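Pre-mRNA-splicing factor SAD1 (Saccharomyces cerevisiae, PDB 4MSX) promotes the assembly of newly synthesized U4 snRNA into the U4/U6 snRNP particle and is required for pre-mRNA splicing. Local coordinates at residues A[336-339]-A[340-343]; A[443-447]-A[448-452]; A[109-112]-A[113-117]. One frame throughout, in Å; residues are numbered along the deposited sequence.

Interaction 1: A[336-339]-A[340-343]; sequences GNSV and DDLP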
loop_
_atom_site.group_PDB
_atom_site.type_symbol
_atom_site.label_atom_id
_atom_site.label_comp_id
_atom_site.label_asym_id
_atom_site.label_seq_id
_atom_site.Cartn_x
_atom_site.Cartn_y
_atom_site.Cartn_z
ATOM N N GLY A 336 25.402 0.479 -25.495
ATOM C CA GLY A 336 26.439 -0.529 -25.360
ATOM C C GLY A 336 25.806 -1.897 -25.524
ATOM O O GLY A 336 24.559 -2.012 -25.608
ATOM N N ASN A 337 26.641 -2.937 -25.577
ATOM C CA ASN A 337 26.097 -4.272 -25.731
ATOM C C ASN A 337 26.611 -5.217 -24.648
ATOM O O ASN A 337 26.546 -6.423 -24.813
ATOM C CB ASN A 337 26.298 -4.822 -27.162
ATOM C CG ASN A 337 27.774 -5.039 -27.522
ATOM O OD1 ASN A 337 28.672 -4.628 -26.780
ATOM N ND2 ASN A 337 28.026 -5.687 -28.669
ATOM N N SER A 338 27.081 -4.671 -23.525
ATOM C CA SER A 338 27.249 -5.484 -22.313
ATOM C C SER A 338 27.131 -4.652 -21.044
ATOM O O SER A 338 27.343 -3.426 -21.051
ATOM C CB SER A 338 28.619 -6.195 -22.279
ATOM O OG SER A 338 29.656 -5.279 -21.958
ATOM N N VAL A 339 26.852 -5.326 -19.934
ATOM C CA VAL A 339 26.668 -4.595 -18.705
ATOM C C VAL A 339 27.974 -3.878 -18.348
ATOM O O VAL A 339 27.925 -2.763 -17.820
ATOM C CB VAL A 339 26.152 -5.478 -17.544
ATOM C CG1 VAL A 339 24.914 -6.229 -17.994
ATOM C CG2 VAL A 339 27.244 -6.441 -17.049
ATOM N N ASP A 340 29.143 -4.447 -18.663
ATOM C CA ASP A 340 30.359 -3.712 -18.303
ATOM C C ASP A 340 30.577 -2.425 -19.170
ATOM O O ASP A 340 31.352 -1.556 -18.787
ATOM C CB ASP A 340 31.590 -4.641 -18.235
ATOM C CG ASP A 340 31.820 -5.250 -16.797
ATOM O OD1 ASP A 340 30.847 -5.401 -15.956
ATOM O OD2 ASP A 340 33.010 -5.582 -16.517
ATOM N N ASP A 341 29.875 -2.301 -20.311
ATOM C CA ASP A 341 29.786 -1.025 -21.083
ATOM C C ASP A 341 28.836 0.035 -20.435
ATOM O O ASP A 341 28.828 1.193 -20.863
ATOM C CB ASP A 341 29.214 -1.251 -22.506
ATOM C CG ASP A 341 30.171 -1.996 -23.448
ATOM O OD1 ASP A 341 31.407 -1.953 -23.225
ATOM O OD2 ASP A 341 29.664 -2.610 -24.431
ATOM N N LEU A 342 28.002 -0.368 -19.471
ATOM C CA LEU A 342 26.980 0.539 -18.908
ATOM C C LEU A 342 27.407 1.080 -17.520
ATOM O O LEU A 342 28.144 0.434 -16.806
ATOM C CB LEU A 342 25.625 -0.200 -18.798
ATOM C CG LEU A 342 25.022 -0.764 -20.101
ATOM C CD1 LEU A 342 23.671 -1.456 -19.817
ATOM C CD2 LEU A 342 24.842 0.319 -21.175
ATOM N N PRO A 343 26.944 2.272 -17.137
ATOM C CA PRO A 343 27.439 2.758 -15.853
ATOM C C PRO A 343 26.870 1.948 -14.685
ATOM O O PRO A 343 25.722 1.476 -14.741
ATOM C CB PRO A 343 26.963 4.216 -15.812
ATOM C CG PRO A 343 26.060 4.400 -16.939
ATOM C CD PRO A 343 26.270 3.316 -17.927
#
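D341 turns its carboxylate back along the chain toward N337. The evidence is the backbone bond it receives: N337 N donates to D341 OD2 at 3.2 Å, with an N-H...O angle of 156°. The oxygen is met on its anti lone pair, the side away from OD1. S338 meets the same aspartate through OG, which lies between its own backbone N and carbonyl carbon; this chi1 of 75° leaves OG near D341 N, from which it takes a weak bond at 3.4 Å. The stronger partner of D341 N is S338 O, 2.9 Å away, whose carbonyl plane the donor D341 N meets from well above. Together with L342 N, which reaches V339 O at 2.9 Å, this i-to-i+3 pairing defines a short 3-10 turn in the long surface loop between strands 323-325 and 344-346 of the USP-family region. V339 and D340 set their side chains obliquely to one another, with V339 CG2 3.9 Å from D340 OD1. L342 keeps its branch close to the turn backbone, CG lying 3.7 Å from S338 O, and the next residue, P343, is joined by a backbone hydrogen bond to L397 of strand 397-399.

Interaction 2: A[443-447]-A[448-452]; sequences QLYDN and KSEKW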
loop_
_atom_site.group_PDB
_atom_site.type_symbol
_atom_site.label_atom_id
_atom_site.label_comp_id
_atom_site.label_asym_id
_atom_site.label_seq_id
_atom_site.Cartn_x
_atom_site.Cartn_y
_atom_site.Cartn_z
ATOM N N GLN A 443 8.518 -5.332 -4.902
ATOM C CA GLN A 443 9.049 -6.596 -4.419
ATOM C C GLN A 443 9.117 -6.521 -2.913
ATOM O O GLN A 443 9.606 -5.515 -2.367
ATOM C CB GLN A 443 10.486 -6.788 -4.955
ATOM C CG GLN A 443 10.463 -6.834 -6.476
ATOM C CD GLN A 443 11.850 -6.780 -7.119
ATOM O OE1 GLN A 443 12.818 -6.255 -6.534
ATOM N NE2 GLN A 443 11.935 -7.285 -8.362
ATOM N N LEU A 444 8.648 -7.566 -2.237
ATOM C CA LEU A 444 8.572 -7.509 -0.784
ATOM C C LEU A 444 9.169 -8.748 -0.171
ATOM O O LEU A 444 8.944 -9.849 -0.662
ATOM C CB LEU A 444 7.079 -7.495 -0.317
ATOM C CG LEU A 444 6.320 -6.256 -0.857
ATOM C CD1 LEU A 444 4.805 -6.361 -0.507
ATOM C CD2 LEU A 444 6.897 -4.982 -0.242
ATOM N N TYR A 445 9.803 -8.565 0.974
ATOM C CA TYR A 445 10.548 -9.675 1.601
ATOM C C TYR A 445 9.726 -10.286 2.699
ATOM O O TYR A 445 9.197 -9.566 3.542
ATOM C CB TYR A 445 11.860 -9.176 2.206
ATOM C CG TYR A 445 12.733 -10.356 2.716
ATOM C CD1 TYR A 445 13.242 -11.298 1.829
ATOM C CD2 TYR A 445 13.013 -10.504 4.061
ATOM C CE1 TYR A 445 14.048 -12.380 2.286
ATOM C CE2 TYR A 445 13.833 -11.585 4.528
ATOM C CZ TYR A 445 14.328 -12.494 3.615
ATOM O OH TYR A 445 15.092 -13.544 4.043
ATOM N N ASP A 446 9.627 -11.612 2.692
ATOM C CA ASP A 446 8.986 -12.334 3.794
ATOM C C ASP A 446 10.055 -13.045 4.647
ATOM O O ASP A 446 10.660 -13.989 4.181
ATOM C CB ASP A 446 8.028 -13.398 3.266
ATOM C CG ASP A 446 7.546 -14.372 4.395
ATOM O OD1 ASP A 446 7.540 -14.003 5.589
ATOM O OD2 ASP A 446 7.172 -15.505 4.050
ATOM N N ASN A 447 10.267 -12.529 5.850
ATOM C CA ASN A 447 11.238 -13.038 6.839
ATOM C C ASN A 447 11.062 -14.511 7.158
ATOM O O ASN A 447 12.021 -15.210 7.468
ATOM C CB ASN A 447 11.000 -12.330 8.185
ATOM C CG ASN A 447 11.678 -10.990 8.264
ATOM O OD1 ASN A 447 12.695 -10.770 7.614
ATOM N ND2 ASN A 447 11.114 -10.071 9.053
ATOM N N LYS A 448 9.817 -14.963 7.150
ATOM C CA LYS A 448 9.491 -16.250 7.734
ATOM C C LYS A 448 9.900 -17.309 6.727
ATOM O O LYS A 448 10.666 -18.192 7.050
ATOM C CB LYS A 448 7.997 -16.313 8.086
ATOM C CG LYS A 448 7.671 -17.231 9.229
ATOM C CD LYS A 448 6.177 -17.255 9.519
ATOM C CE LYS A 448 5.630 -15.862 9.860
ATOM N NZ LYS A 448 6.442 -15.066 10.849
ATOM N N SER A 449 9.441 -17.207 5.491
ATOM C CA SER A 449 9.825 -18.181 4.470
ATOM C C SER A 449 11.123 -17.783 3.733
ATOM O O SER A 449 11.554 -18.468 2.818
ATOM C CB SER A 449 8.686 -18.322 3.466
ATOM O OG SER A 449 8.581 -17.137 2.695
ATOM N N GLU A 450 11.728 -16.662 4.140
ATOM C CA GLU A 450 12.881 -16.085 3.439
ATOM C C GLU A 450 12.733 -15.970 1.915
ATOM O O GLU A 450 13.648 -16.303 1.193
ATOM C CB GLU A 450 14.142 -16.888 3.804
ATOM C CG GLU A 450 14.294 -16.941 5.319
ATOM C CD GLU A 450 15.507 -17.725 5.820
ATOM O OE1 GLU A 450 16.283 -18.263 4.993
ATOM O OE2 GLU A 450 15.674 -17.793 7.060
ATOM N N LYS A 451 11.592 -15.483 1.425
ATOM C CA LYS A 451 11.397 -15.351 0.003
ATOM C C LYS A 451 11.113 -13.894 -0.345
ATOM O O LYS A 451 10.544 -13.152 0.481
ATOM C CB LYS A 451 10.212 -16.199 -0.464
ATOM C CG LYS A 451 10.268 -17.654 -0.050
ATOM C CD LYS A 451 11.182 -18.467 -0.960
ATOM C CE LYS A 451 10.980 -19.973 -0.731
ATOM N NZ LYS A 451 9.554 -20.428 -0.952
ATOM N N TRP A 452 11.517 -13.510 -1.553
ATOM C CA TRP A 452 11.100 -12.243 -2.146
ATOM C C TRP A 452 9.909 -12.505 -3.033
ATOM O O TRP A 452 9.939 -13.386 -3.912
ATOM C CB TRP A 452 12.242 -11.623 -2.974
ATOM C CG TRP A 452 13.228 -10.907 -2.105
ATOM C CD1 TRP A 452 14.411 -11.413 -1.577
ATOM C CD2 TRP A 452 13.113 -9.572 -1.625
ATOM N NE1 TRP A 452 15.016 -10.461 -0.795
ATOM C CE2 TRP A 452 14.259 -9.310 -0.828
ATOM C CE3 TRP A 452 12.159 -8.550 -1.812
ATOM C CZ2 TRP A 452 14.468 -8.078 -0.202
ATOM C CZ3 TRP A 452 12.369 -7.322 -1.199
ATOM C CH2 TRP A 452 13.523 -7.091 -0.408
#
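Y445 lies across W452, its direct cross-strand partner in a non-hydrogen-bonded pair; its inner atoms meet the indole and its outer ones E450. CB sits over the six-membered ring of the indole, 3.6 Å from the ring centroid and only 8° off the ring normal, which meets the definition of a CH-pi contact. With CG anti to the backbone N (chi1 -173°), the phenol then runs outward past the five-membered ring. CD1 of Y445 approaches W452 NE1 to 3.3 Å, over the indole face but offset toward its rim. The two rings are neither stacked nor edge-to-face: the planes make 47° with each other. Farther out, Y445 CE1 leaves the indole and comes 3.8 Å from E450 C, and the hydroxyl ends 3.4 Å from E450 CA, alongside the glutamate side chain, which points the same way.

D446 occupies the other face of the sheet and binds the turn. Its OD1 accepts K448 N at 2.9 Å, an Asx turn by the i-to-i+2 criterion, while OD2 takes both S449 N and S449 OG from one face of the carboxylate plane, the hydroxyl at a short 2.5 Å. These three bonds satisfy a buried carboxylate and fix its rotation.

Outside the turn, W452 is joined by a backbone hydrogen bond to R463 of the adjacent strand 459-463, and K451 NZ forms a salt bridge with E462. Between the two strands themselves, D446 N donates almost straight to K451 O at 2.8 Å, and K451 N returns a longer bond to D446 O. E450, with positive phi, faces D446 together with K451, which is the signature of a G1 beta bulge closing the hairpin of strands 438-446 and 451-456.

Interaction 3: A[109-112]-A[113-117]; sequences PAFI and HSIDE. With ZN (zinc ion), chain B.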
loop_
_atom_site.group_PDB
_atom_site.type_symbol
_atom_site.label_atom_id
_atom_site.label_comp_id
_atom_site.label_asym_id
_atom_site.label_seq_id
_atom_site.Cartn_x
_atom_site.Cartn_y
_atom_site.Cartn_z
ATOM N N PRO A 109 -34.702 1.768 -3.020
ATOM C CA PRO A 109 -34.239 0.817 -4.045
ATOM C C PRO A 109 -33.978 -0.594 -3.487
ATOM O O PRO A 109 -34.180 -1.571 -4.199
ATOM C CB PRO A 109 -32.912 1.475 -4.564
ATOM C CG PRO A 109 -33.234 2.968 -4.420
ATOM C CD PRO A 109 -33.973 3.057 -3.087
ATOM N N ALA A 110 -33.541 -0.709 -2.241
ATOM C CA ALA A 110 -33.155 -2.026 -1.733
ATOM C C ALA A 110 -34.470 -2.850 -1.491
ATOM O O ALA A 110 -34.565 -4.046 -1.765
ATOM C CB ALA A 110 -32.434 -1.877 -0.457
ATOM N N PHE A 111 -35.429 -2.174 -0.926
ATOM C CA PHE A 111 -36.751 -2.816 -0.612
ATOM C C PHE A 111 -37.403 -3.250 -1.952
ATOM O O PHE A 111 -37.762 -4.420 -2.150
ATOM C CB PHE A 111 -37.568 -1.838 0.173
ATOM C CG PHE A 111 -38.719 -2.477 0.942
ATOM C CD1 PHE A 111 -39.901 -2.763 0.302
ATOM C CD2 PHE A 111 -38.590 -2.779 2.299
ATOM C CE1 PHE A 111 -40.995 -3.348 1.015
ATOM C CE2 PHE A 111 -39.647 -3.367 3.010
ATOM C CZ PHE A 111 -40.863 -3.644 2.351
ATOM N N ILE A 112 -37.476 -2.340 -2.928
ATOM C CA ILE A 112 -37.966 -2.716 -4.252
ATOM C C ILE A 112 -37.186 -3.826 -4.909
ATOM O O ILE A 112 -37.761 -4.737 -5.509
ATOM C CB ILE A 112 -38.015 -1.486 -5.210
ATOM C CG1 ILE A 112 -39.017 -0.466 -4.687
ATOM C CG2 ILE A 112 -38.269 -1.899 -6.629
ATOM C CD1 ILE A 112 -38.994 0.843 -5.504
ATOM N N HIS A 113 -35.854 -3.765 -4.835
ATOM C CA HIS A 113 -35.042 -4.833 -5.388
ATOM C C HIS A 113 -35.453 -6.156 -4.740
ATOM O O HIS A 113 -35.451 -7.192 -5.403
ATOM C CB HIS A 113 -33.559 -4.592 -4.981
ATOM C CG HIS A 113 -32.595 -5.608 -5.523
ATOM N ND1 HIS A 113 -32.243 -5.682 -6.853
ATOM C CD2 HIS A 113 -31.836 -6.532 -4.882
ATOM C CE1 HIS A 113 -31.362 -6.655 -7.022
ATOM N NE2 HIS A 113 -31.092 -7.177 -5.836
ATOM N N SER A 114 -35.735 -6.123 -3.451
ATOM C CA SER A 114 -35.884 -7.396 -2.727
ATOM C C SER A 114 -37.147 -8.094 -3.242
ATOM O O SER A 114 -37.152 -9.288 -3.447
ATOM C CB SER A 114 -35.943 -7.195 -1.232
ATOM O OG SER A 114 -37.155 -6.661 -0.741
ATOM N N ILE A 115 -38.200 -7.323 -3.489
ATOM C CA ILE A 115 -39.466 -7.908 -4.004
ATOM C C ILE A 115 -39.341 -8.285 -5.468
ATOM O O ILE A 115 -39.521 -9.436 -5.837
ATOM C CB ILE A 115 -40.638 -6.971 -3.751
ATOM C CG1 ILE A 115 -40.811 -6.842 -2.239
ATOM C CG2 ILE A 115 -41.942 -7.548 -4.443
ATOM C CD1 ILE A 115 -41.665 -5.648 -1.734
ATOM N N ASP A 116 -38.943 -7.331 -6.307
ATOM C CA ASP A 116 -38.871 -7.562 -7.735
ATOM C C ASP A 116 -37.813 -8.488 -8.227
ATOM O O ASP A 116 -38.019 -9.121 -9.245
ATOM C CB ASP A 116 -38.735 -6.225 -8.476
ATOM C CG ASP A 116 -40.011 -5.390 -8.356
ATOM O OD1 ASP A 116 -40.992 -5.945 -7.863
ATOM O OD2 ASP A 116 -40.044 -4.209 -8.716
ATOM N N GLU A 117 -36.642 -8.542 -7.583
ATOM C CA GLU A 117 -35.635 -9.493 -8.043
ATOM C C GLU A 117 -35.671 -10.767 -7.168
ATOM O O GLU A 117 -34.952 -11.714 -7.447
ATOM C CB GLU A 117 -34.224 -8.844 -8.023
ATOM C CG GLU A 117 -34.176 -7.528 -8.873
ATOM C CD GLU A 117 -34.673 -7.729 -10.301
ATOM O OE1 GLU A 117 -34.259 -8.716 -10.953
ATOM O OE2 GLU A 117 -35.489 -6.906 -10.777
HETATM ZN ZN ZN B . -29.809 -8.753 -5.622
#
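P109 O accepts H113 N at 2.8 Å, and the same i-to-i+4 step recurs from A110 O to S114 N, F111 O to I115 N and I112 O to D116 N, so helix 109-116 is established by its own backbone bonds. F111 O carries two donors. I115 N comes nearly along its C=O direction, whereas S114 OG, 2.7 Å away, lies in the carbonyl plane on a lone pair. That hydroxyl is placed by a chi1 of 74°, which folds OG back against the preceding turn. Exchanging S114 for alanine would probably leave the F111 carbonyl with its lone pair unmatched on that side, though the I115 bond would remain. F111 CE1 and I115 CD1 touch at 3.6 Å, their side chains crossing at a slant, and I112 CG2 runs beside D116, 3.6 Å from OD2. H113, its ring carried away from the helix, binds zinc through NE2 at 2.0 Å, and E117 CB lies over one face of the imidazole. C94, C97 and H119 complete the zinc site of a predicted degenerate UBP-type zinc finger. Y101 of strand 100-102 stacks on the H113 ring, F122 of strand 121-124 touches both H113 and S114, and P109 rests on Q102.

From the N terminus the chain meets interaction 3 first, within helix 109-116 of the zinc finger, between strands 100-102 and 121-124. Interaction 1 follows in the USP-family region, forming one 3-10 turn in the long loop that leads from strand 323-325 to strand 344-346. Interaction 2 comes last, closing the hairpin that joins strands 438-446 and 451-456 of the mixed sheet. The three lie in series, and none nests in or crosses another. Interactions 1 and 3 stand on opposite sides of the chain's centre, their own centres about 66 Å apart, while the centre of interaction 2 is about 31 Å from that of interaction 1 and about 48 Å from that of interaction 3. No two touch; each is local because its two segments follow one another directly.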